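Side-chain contacts in L-asparaginase 1 (Escherichia coli, PDB 6NXC), which catalyses the hydrolysis of L-asparagine to L-aspartate and ammonium as a homotetramer, and also binds L-asparagine as an allosteric activator: residues G233-Y238 with R247-Q252; L259-Y262 with N266-Q269; Q275-A280 with I285-L290. The protein carries 1 engineered substitution. All blocks are in the same frame, centred on the assembly; numbering follows the deposited sequence.

Contact 1. Residues G233-Y238 with R247-Q252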
loop_
_atom_site.group_PDB
_atom_site.type_symbol
_atom_site.label_atom_id
_atom_site.label_comp_id
_atom_site.label_asym_id
_atom_site.label_seq_id
_atom_site.Cartn_x
_atom_site.Cartn_y
_atom_site.Cartn_z
ATOM N N GLY B 233 26.180 -18.012 -13.050
ATOM C CA GLY B 233 26.592 -17.272 -11.848
ATOM C C GLY B 233 25.721 -16.042 -11.611
ATOM O O GLY B 233 25.198 -15.452 -12.606
ATOM N N VAL B 234 25.426 -15.793 -10.346
ATOM C CA VAL B 234 24.538 -14.674 -9.969
ATOM C C VAL B 234 25.408 -13.734 -9.117
ATOM O O VAL B 234 25.700 -14.059 -7.969
ATOM C CB VAL B 234 23.287 -15.168 -9.206
ATOM C CG1 VAL B 234 22.474 -13.983 -8.774
ATOM C CG2 VAL B 234 22.388 -16.090 -10.048
ATOM N N VAL B 235 25.820 -12.615 -9.721
ATOM C CA VAL B 235 26.687 -11.603 -9.089
ATOM C C VAL B 235 25.893 -10.406 -8.581
ATOM O O VAL B 235 25.159 -9.878 -9.306
ATOM C CB VAL B 235 27.679 -11.129 -10.134
ATOM C CG1 VAL B 235 28.634 -10.133 -9.537
ATOM C CG2 VAL B 235 28.413 -12.289 -10.765
ATOM N N THR B 236 25.973 -10.140 -7.305
ATOM C CA THR B 236 25.407 -8.984 -6.668
ATOM C C THR B 236 26.466 -7.906 -6.772
ATOM O O THR B 236 27.581 -8.104 -6.272
ATOM C CB THR B 236 24.987 -9.274 -5.248
ATOM O OG1 THR B 236 23.938 -10.252 -5.389
ATOM C CG2 THR B 236 24.459 -7.980 -4.617
ATOM N N ILE B 237 26.100 -6.766 -7.279
ATOM C CA ILE B 237 27.029 -5.617 -7.280
ATOM C C ILE B 237 26.886 -4.866 -5.978
ATOM O O ILE B 237 25.757 -4.640 -5.494
ATOM C CB ILE B 237 26.705 -4.667 -8.438
ATOM C CG1 ILE B 237 26.693 -5.374 -9.795
ATOM C CG2 ILE B 237 27.625 -3.477 -8.384
ATOM C CD1 ILE B 237 27.992 -6.041 -10.169
ATOM N N TYR B 238 27.995 -4.561 -5.325
ATOM C CA TYR B 238 27.969 -3.877 -4.037
ATOM C C TYR B 238 29.290 -3.127 -3.880
ATOM O O TYR B 238 30.251 -3.490 -4.554
ATOM C CB TYR B 238 27.759 -4.832 -2.880
ATOM C CG TYR B 238 28.734 -5.967 -2.841
ATOM C CD1 TYR B 238 28.433 -7.114 -3.533
ATOM C CD2 TYR B 238 29.938 -5.887 -2.145
ATOM C CE1 TYR B 238 29.351 -8.147 -3.659
ATOM C CE2 TYR B 238 30.805 -6.973 -2.147
ATOM C CZ TYR B 238 30.545 -8.049 -2.984
ATOM O OH TYR B 238 31.385 -9.141 -3.085
ATOM N N ARG B 247 36.469 -12.747 -12.577
ATOM C CA ARG B 247 37.586 -13.671 -12.926
ATOM C C ARG B 247 37.281 -15.052 -12.339
ATOM O O ARG B 247 37.469 -16.058 -13.082
ATOM C CB ARG B 247 38.937 -13.140 -12.428
ATOM C CG ARG B 247 40.129 -13.748 -13.160
ATOM C CD ARG B 247 41.469 -13.085 -12.863
ATOM N NE ARG B 247 41.375 -11.633 -13.010
ATOM C CZ ARG B 247 42.025 -10.744 -12.265
ATOM N NH1 ARG B 247 42.852 -11.158 -11.320
ATOM N NH2 ARG B 247 41.844 -9.445 -12.460
ATOM N N ASN B 248 36.756 -15.096 -11.105
ATOM C CA ASN B 248 36.449 -16.370 -10.406
ATOM C C ASN B 248 35.415 -17.164 -11.219
ATOM O O ASN B 248 35.680 -18.385 -11.431
ATOM C CB ASN B 248 36.184 -16.161 -8.903
ATOM C CG ASN B 248 37.257 -16.792 -8.025
ATOM O OD1 ASN B 248 38.114 -17.526 -8.499
ATOM N ND2 ASN B 248 37.222 -16.540 -6.732
ATOM N N PHE B 249 34.370 -16.535 -11.789
ATOM C CA PHE B 249 33.303 -17.259 -12.542
ATOM C C PHE B 249 33.748 -17.620 -13.938
ATOM O O PHE B 249 33.199 -18.594 -14.498
ATOM C CB PHE B 249 32.025 -16.429 -12.722
ATOM C CG PHE B 249 31.231 -16.298 -11.445
ATOM C CD1 PHE B 249 30.561 -17.400 -10.912
ATOM C CD2 PHE B 249 31.124 -15.083 -10.784
ATOM C CE1 PHE B 249 29.835 -17.298 -9.727
ATOM C CE2 PHE B 249 30.360 -14.984 -9.637
ATOM C CZ PHE B 249 29.735 -16.074 -9.098
ATOM N N LEU B 250 34.655 -16.826 -14.507
ATOM C CA LEU B 250 35.257 -17.172 -15.809
ATOM C C LEU B 250 36.006 -18.523 -15.716
ATOM O O LEU B 250 36.100 -19.140 -16.766
ATOM C CB LEU B 250 36.091 -15.978 -16.284
ATOM C CG LEU B 250 35.297 -15.009 -17.150
ATOM C CD1 LEU B 250 34.133 -14.425 -16.354
ATOM C CD2 LEU B 250 36.192 -13.918 -17.697
ATOM N N ARG B 251 36.365 -19.002 -14.511
ATOM C CA ARG B 251 36.864 -20.380 -14.181
ATOM C C ARG B 251 35.728 -21.419 -14.084
ATOM O O ARG B 251 34.589 -21.066 -13.798
ATOM C CB ARG B 251 37.548 -20.445 -12.807
ATOM C CG ARG B 251 38.641 -19.416 -12.558
ATOM C CD ARG B 251 38.804 -19.129 -11.074
ATOM N NE ARG B 251 39.583 -20.136 -10.364
ATOM C CZ ARG B 251 40.188 -19.959 -9.185
ATOM N NH1 ARG B 251 40.115 -18.804 -8.543
ATOM N NH2 ARG B 251 40.884 -20.948 -8.653
ATOM N N GLN B 252 36.044 -22.698 -14.288
ATOM C CA GLN B 252 35.057 -23.816 -14.229
ATOM C C GLN B 252 34.120 -23.676 -15.427
ATOM O O GLN B 252 34.368 -22.900 -16.352
ATOM C CB GLN B 252 34.346 -23.825 -12.864
ATOM C CG GLN B 252 35.270 -24.038 -11.653
ATOM C CD GLN B 252 34.680 -24.821 -10.491
ATOM O OE1 GLN B 252 33.479 -24.801 -10.220
ATOM N NE2 GLN B 252 35.538 -25.535 -9.775
#
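Gly233 opens the strand segment directly against the phenyl ring of Phe249, with Gly233 CA 3.9 Å from Phe249 CE1 and 4.1 Å from Phe249 CD1. Having no side chain, Gly233 lets the phenyl group come this close to the backbone. Val234 points away from the helix and touches Arg260 of the allosteric site; it meets the ring only through its backbone, Val234 N lying 4.5 Å from Phe249 CZ. Strand 232-236, helix 243-250 and strand 256-261 form a beta-alpha-beta unit, and Phe249 comes from the last turn of the helix to pack on one face of the parallel sheet. Val235 again faces the helix. Its CG1 stands anti to the backbone N (chi1 -178°), which puts Val235 CG2 beside that N, where it reaches Phe249 CE2 at 3.5 Å and Phe249 CD2 at 3.9 Å; valine and phenylalanine run alongside each other in opposed senses. An alanine in place of Phe249 would remove the ring that spans Gly233 and Val235 and would probably open a gap between helix and strand at both. Val235 also touches Leu257, Leu259 and Ile241. Beyond it, Thr236 bonds through OG1 to Arg260 NH1, and Tyr238 packs on Val234 of the second subunit.

Contact 2. Residues L259-Y262 with N266-Q269. With ASN (asparagine), chain O.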
loop_
_atom_site.group_PDB
_atom_site.type_symbol
_atom_site.label_atom_id
_atom_site.label_comp_id
_atom_site.label_asym_id
_atom_site.label_seq_id
_atom_site.Cartn_x
_atom_site.Cartn_y
_atom_site.Cartn_z
ATOM N N LEU B 259 24.030 -10.127 -13.492
ATOM C CA LEU B 259 24.513 -9.037 -12.653
ATOM C C LEU B 259 23.277 -8.400 -12.000
ATOM O O LEU B 259 22.394 -7.904 -12.697
ATOM C CB LEU B 259 25.193 -7.935 -13.464
ATOM C CG LEU B 259 26.320 -8.366 -14.369
ATOM C CD1 LEU B 259 26.875 -7.159 -15.091
ATOM C CD2 LEU B 259 27.403 -9.117 -13.648
ATOM N N ARG B 260 23.239 -8.440 -10.696
ATOM C CA ARG B 260 22.243 -7.644 -9.914
ATOM C C ARG B 260 22.810 -6.290 -9.675
ATOM O O ARG B 260 23.456 -6.107 -8.668
ATOM C CB ARG B 260 21.864 -8.366 -8.641
ATOM C CG ARG B 260 21.300 -9.765 -8.795
ATOM C CD ARG B 260 20.839 -10.473 -7.525
ATOM N NE ARG B 260 19.887 -9.696 -6.794
ATOM C CZ ARG B 260 20.114 -9.006 -5.663
ATOM N NH1 ARG B 260 21.297 -9.058 -5.038
ATOM N NH2 ARG B 260 19.118 -8.294 -5.156
ATOM N N SER B 261 22.596 -5.361 -10.584
ATOM C CA SER B 261 23.242 -4.027 -10.504
ATOM C C SER B 261 22.383 -3.042 -9.746
ATOM O O SER B 261 21.205 -3.315 -9.424
ATOM C CB SER B 261 23.419 -3.458 -11.907
ATOM O OG SER B 261 24.231 -4.307 -12.624
ATOM N N TYR B 262 22.921 -1.856 -9.585
ATOM C CA TYR B 262 22.201 -0.776 -8.872
ATOM C C TYR B 262 21.152 -0.145 -9.780
ATOM O O TYR B 262 21.374 0.109 -11.003
ATOM C CB TYR B 262 23.194 0.308 -8.452
ATOM C CG TYR B 262 24.382 -0.125 -7.620
ATOM C CD1 TYR B 262 24.305 -0.875 -6.478
ATOM C CD2 TYR B 262 25.650 0.261 -8.080
ATOM C CE1 TYR B 262 25.441 -1.190 -5.732
ATOM C CE2 TYR B 262 26.785 -0.046 -7.360
ATOM C CZ TYR B 262 26.682 -0.831 -6.209
ATOM O OH TYR B 262 27.777 -1.075 -5.431
ATOM N N ASN B 266 23.192 0.169 -13.083
ATOM C CA ASN B 266 24.528 0.781 -13.055
ATOM C C ASN B 266 25.497 -0.052 -12.232
ATOM O O ASN B 266 25.103 -0.712 -11.294
ATOM C CB ASN B 266 24.483 2.197 -12.516
ATOM C CG ASN B 266 23.595 3.106 -13.329
ATOM O OD1 ASN B 266 23.799 3.281 -14.523
ATOM N ND2 ASN B 266 22.602 3.683 -12.681
ATOM N N ALA B 267 26.774 0.037 -12.564
ATOM C CA ALA B 267 27.814 -0.785 -11.940
ATOM C C ALA B 267 29.094 0.039 -11.917
ATOM O O ALA B 267 29.093 1.101 -12.531
ATOM C CB ALA B 267 27.896 -2.119 -12.639
ATOM N N PRO B 268 30.087 -0.270 -11.067
ATOM C CA PRO B 268 31.339 0.522 -11.023
ATOM C C PRO B 268 32.002 0.628 -12.407
ATOM O O PRO B 268 31.846 -0.274 -13.237
ATOM C CB PRO B 268 32.263 -0.215 -10.019
ATOM C CG PRO B 268 31.355 -1.118 -9.270
ATOM C CD PRO B 268 30.170 -1.438 -10.165
ATOM N N GLN B 269 32.580 1.797 -12.740
ATOM C CA GLN B 269 33.102 2.096 -14.110
ATOM C C GLN B 269 34.566 1.645 -14.272
ATOM O O GLN B 269 35.095 1.855 -15.404
ATOM C CB GLN B 269 32.978 3.587 -14.455
ATOM C CG GLN B 269 31.598 4.001 -14.966
ATOM C CD GLN B 269 31.321 3.621 -16.400
ATOM O OE1 GLN B 269 30.410 2.846 -16.698
ATOM N NE2 GLN B 269 32.108 4.173 -17.308
HETATM N N ASN O . 15.292 -7.707 -8.428
HETATM C CA ASN O . 15.168 -8.307 -7.028
HETATM C C ASN O . 16.383 -9.209 -6.774
HETATM O O ASN O . 17.443 -8.858 -7.446
HETATM C CB ASN O . 13.839 -9.067 -6.890
HETATM C CG ASN O . 13.746 -10.315 -7.758
HETATM O OD1 ASN O . 14.384 -10.388 -8.791
HETATM N ND2 ASN O . 13.067 -11.342 -7.301
HETATM O OXT ASN O . 16.300 -10.245 -5.952
#
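Tyr262 brings the start of its side chain against the backbone carbonyl of Asn266, Tyr262 CD2 coming within 3.4 Å of Asn266 O and Tyr262 CB within 3.6 Å. The same oxygen, Asn266 O, accepts the backbone N-H of Tyr262 (N to O 3.0 Å), and Asn266 N returns a nearly straight bond (168°) to Tyr262 O at 2.8 Å. These two reciprocal bonds make a hydrogen-bonded antiparallel pair, a single bridge just past the end of strand 256-261. The chain thus folds back on itself before helix 271-282 begins. Ser261 adds its CB, 3.3 Å from Asn266 O, while its OG is hydrogen-bonded to Asn289 OD1 on the neighbouring strand. The side-chain amide of Asn266 finds its partner in the second subunit, ND2 bonding to OD2 of Asp112, a substrate-binding residue there. Arg260, one residue before Ser261, belongs to the allosteric asparagine site. Its chain bends at chi3 (55°), bringing the guanidinium edge-on to the ligand carboxylate; Arg260 NE at 2.7 Å and Arg260 NH2 at 2.9 Å both donate to O of the bound asparagine. Arg260 NH1 is hydrogen-bonded to Thr236 OG1, which probably helps fix the rotation of the group, and Glu323, Cys293, Val322 and Thr291 supply further hydrogen bonds to the ligand.

Contact 3. Residues Q275-A280 with I285-L290; sequences QELQEA and IVVVNL
Leu277 and Val287 meet across the helix-strand interface with their side chains at about a right angle, Leu277 CD2 lying 4.1 Å from Val287 CG1. The isobutyl end of Leu277, not its CB, makes the approach to the strand. Val287 faces the helix and divides its two methyls: CG1, anti to the backbone N (chi1 -177°), serves Leu277, whereas Val287 CG2, beside that N, lies 4.3 Å from Ala280 CB. One turn on from Leu277, the small Ala280 probably allows the helix to lie close to residues 285-287. Strand 256-261, helix 271-282 and strand 286-291 make a beta-alpha-beta unit, and these apolar groups lie between its helix and the parallel sheet. Ile285, just before the strand, places its CD1 3.9 Å from Ala280 CB and its own CB 3.2 Å from Ala280 O. That carbonyl, Ala280 O, accepts the backbone N-H of Ile285 (N to O 3.1 Å), a bond that joins the helix to the residue before the strand across the short turn. Leu257 and Leu259 of the adjacent strand also pack on Val287, while Leu250 of helix 243-250 meets Ala280.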
loop_
_atom_site.group_PDB
_atom_site.type_symbol
_atom_site.label_atom_id
_atom_site.label_comp_id
_atom_site.label_asym_id
_atom_site.label_seq_id
_atom_site.Cartn_x
_atom_site.Cartn_y
_atom_site.Cartn_z
ATOM N N GLN B 275 36.779 -4.752 -18.277
ATOM C CA GLN B 275 37.631 -5.671 -19.060
ATOM C C GLN B 275 37.262 -7.123 -18.740
ATOM O O GLN B 275 37.133 -7.846 -19.730
ATOM C CB GLN B 275 39.130 -5.379 -18.830
ATOM C CG GLN B 275 39.651 -4.207 -19.654
ATOM C CD GLN B 275 41.147 -4.103 -19.476
ATOM O OE1 GLN B 275 41.628 -3.682 -18.437
ATOM N NE2 GLN B 275 41.895 -4.534 -20.474
ATOM N N GLU B 276 37.082 -7.533 -17.465
ATOM C CA GLU B 276 36.701 -8.930 -17.081
ATOM C C GLU B 276 35.326 -9.207 -17.708
ATOM O O GLU B 276 35.070 -10.353 -18.222
ATOM C CB GLU B 276 36.632 -9.237 -15.568
ATOM C CG GLU B 276 37.945 -9.329 -14.814
ATOM C CD GLU B 276 39.019 -10.138 -15.535
ATOM O OE1 GLU B 276 38.716 -11.317 -15.951
ATOM O OE2 GLU B 276 40.145 -9.574 -15.732
ATOM N N LEU B 277 34.440 -8.220 -17.705
ATOM C CA LEU B 277 33.084 -8.455 -18.312
ATOM C C LEU B 277 33.185 -8.614 -19.809
ATOM O O LEU B 277 32.478 -9.469 -20.400
ATOM C CB LEU B 277 32.095 -7.316 -17.998
ATOM C CG LEU B 277 31.673 -7.315 -16.543
ATOM C CD1 LEU B 277 30.934 -6.037 -16.219
ATOM C CD2 LEU B 277 30.834 -8.560 -16.276
ATOM N N GLN B 278 33.942 -7.748 -20.450
ATOM C CA GLN B 278 34.144 -7.843 -21.892
ATOM C C GLN B 278 34.845 -9.175 -22.234
ATOM O O GLN B 278 34.530 -9.718 -23.256
ATOM C CB GLN B 278 34.955 -6.635 -22.339
ATOM C CG GLN B 278 35.404 -6.735 -23.786
ATOM C CD GLN B 278 34.742 -5.673 -24.613
ATOM O OE1 GLN B 278 35.277 -4.565 -24.761
ATOM N NE2 GLN B 278 33.549 -5.998 -25.091
ATOM N N GLU B 279 35.787 -9.633 -21.402
ATOM C CA GLU B 279 36.474 -10.945 -21.619
ATOM C C GLU B 279 35.369 -12.019 -21.622
ATOM O O GLU B 279 35.434 -12.976 -22.381
ATOM C CB GLU B 279 37.518 -11.175 -20.518
ATOM C CG GLU B 279 38.260 -12.510 -20.669
ATOM C CD GLU B 279 39.254 -12.923 -19.588
ATOM O OE1 GLU B 279 39.778 -12.037 -18.857
ATOM O OE2 GLU B 279 39.533 -14.154 -19.493
ATOM N N ALA B 280 34.407 -11.911 -20.715
ATOM C CA ALA B 280 33.415 -12.992 -20.543
ATOM C C ALA B 280 32.596 -13.050 -21.815
ATOM O O ALA B 280 32.391 -14.146 -22.395
ATOM C CB ALA B 280 32.647 -12.744 -19.252
ATOM N N ILE B 285 30.181 -16.126 -23.161
ATOM C CA ILE B 285 29.325 -16.093 -21.957
ATOM C C ILE B 285 28.221 -15.039 -22.142
ATOM O O ILE B 285 28.491 -13.906 -22.643
ATOM C CB ILE B 285 30.218 -15.845 -20.745
ATOM C CG1 ILE B 285 31.185 -17.001 -20.466
ATOM C CG2 ILE B 285 29.347 -15.505 -19.559
ATOM C CD1 ILE B 285 32.244 -16.647 -19.534
ATOM N N VAL B 286 26.946 -15.388 -21.842
ATOM C CA VAL B 286 25.803 -14.443 -21.908
ATOM C C VAL B 286 25.781 -13.666 -20.599
ATOM O O VAL B 286 25.551 -14.269 -19.539
ATOM C CB VAL B 286 24.483 -15.180 -22.160
ATOM C CG1 VAL B 286 23.328 -14.182 -22.071
ATOM C CG2 VAL B 286 24.543 -15.934 -23.498
ATOM N N VAL B 287 26.058 -12.378 -20.648
ATOM C CA VAL B 287 26.032 -11.530 -19.432
ATOM C C VAL B 287 24.776 -10.641 -19.484
ATOM O O VAL B 287 24.631 -9.840 -20.435
ATOM C CB VAL B 287 27.317 -10.710 -19.269
ATOM C CG1 VAL B 287 27.322 -9.919 -18.009
ATOM C CG2 VAL B 287 28.487 -11.617 -19.344
ATOM N N VAL B 288 23.883 -10.806 -18.510
ATOM C CA VAL B 288 22.580 -10.095 -18.411
ATOM C C VAL B 288 22.604 -9.136 -17.217
ATOM O O VAL B 288 22.840 -9.574 -16.124
ATOM C CB VAL B 288 21.422 -11.092 -18.364
ATOM C CG1 VAL B 288 20.110 -10.369 -18.481
ATOM C CG2 VAL B 288 21.529 -12.049 -19.508
ATOM N N ASN B 289 22.227 -7.890 -17.464
ATOM C CA ASN B 289 22.167 -6.831 -16.447
ATOM C C ASN B 289 20.711 -6.734 -15.946
ATOM O O ASN B 289 19.853 -6.386 -16.741
ATOM C CB ASN B 289 22.599 -5.494 -17.054
ATOM C CG ASN B 289 22.853 -4.437 -15.984
ATOM O OD1 ASN B 289 23.086 -4.794 -14.835
ATOM N ND2 ASN B 289 23.038 -3.215 -16.434
ATOM N N LEU B 290 20.488 -6.950 -14.641
ATOM C CA LEU B 290 19.171 -6.736 -13.956
ATOM C C LEU B 290 19.306 -5.674 -12.875
ATOM O O LEU B 290 20.408 -5.416 -12.435
ATOM C CB LEU B 290 18.706 -8.014 -13.257
ATOM C CG LEU B 290 18.631 -9.234 -14.125
ATOM C CD1 LEU B 290 18.171 -10.435 -13.361
ATOM C CD2 LEU B 290 17.780 -9.042 -15.347
#

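The contacts follow one another along the C-terminal part of the chain without overlap, their centres 10 to 13 Å apart. Contacts 1 and 3 belong to successive beta-alpha-beta units that share strand 256-261, and helices 243-250 and 271-282 touch where Leu250 packs on Glu276 and Glu279. Contact 2 lies between them in sequence, at the end of that shared strand, which has strands 232-236 and 286-291 as its two neighbours in the four-stranded parallel sheet. Val235 O meets Arg260 N at 2.8 Å on one flank and Leu290 O meets Ser261 N at 2.9 Å on the other. Arg260 of the allosteric site thus sits on an inner strand, and contacts 1 and 2 also reach the second subunit.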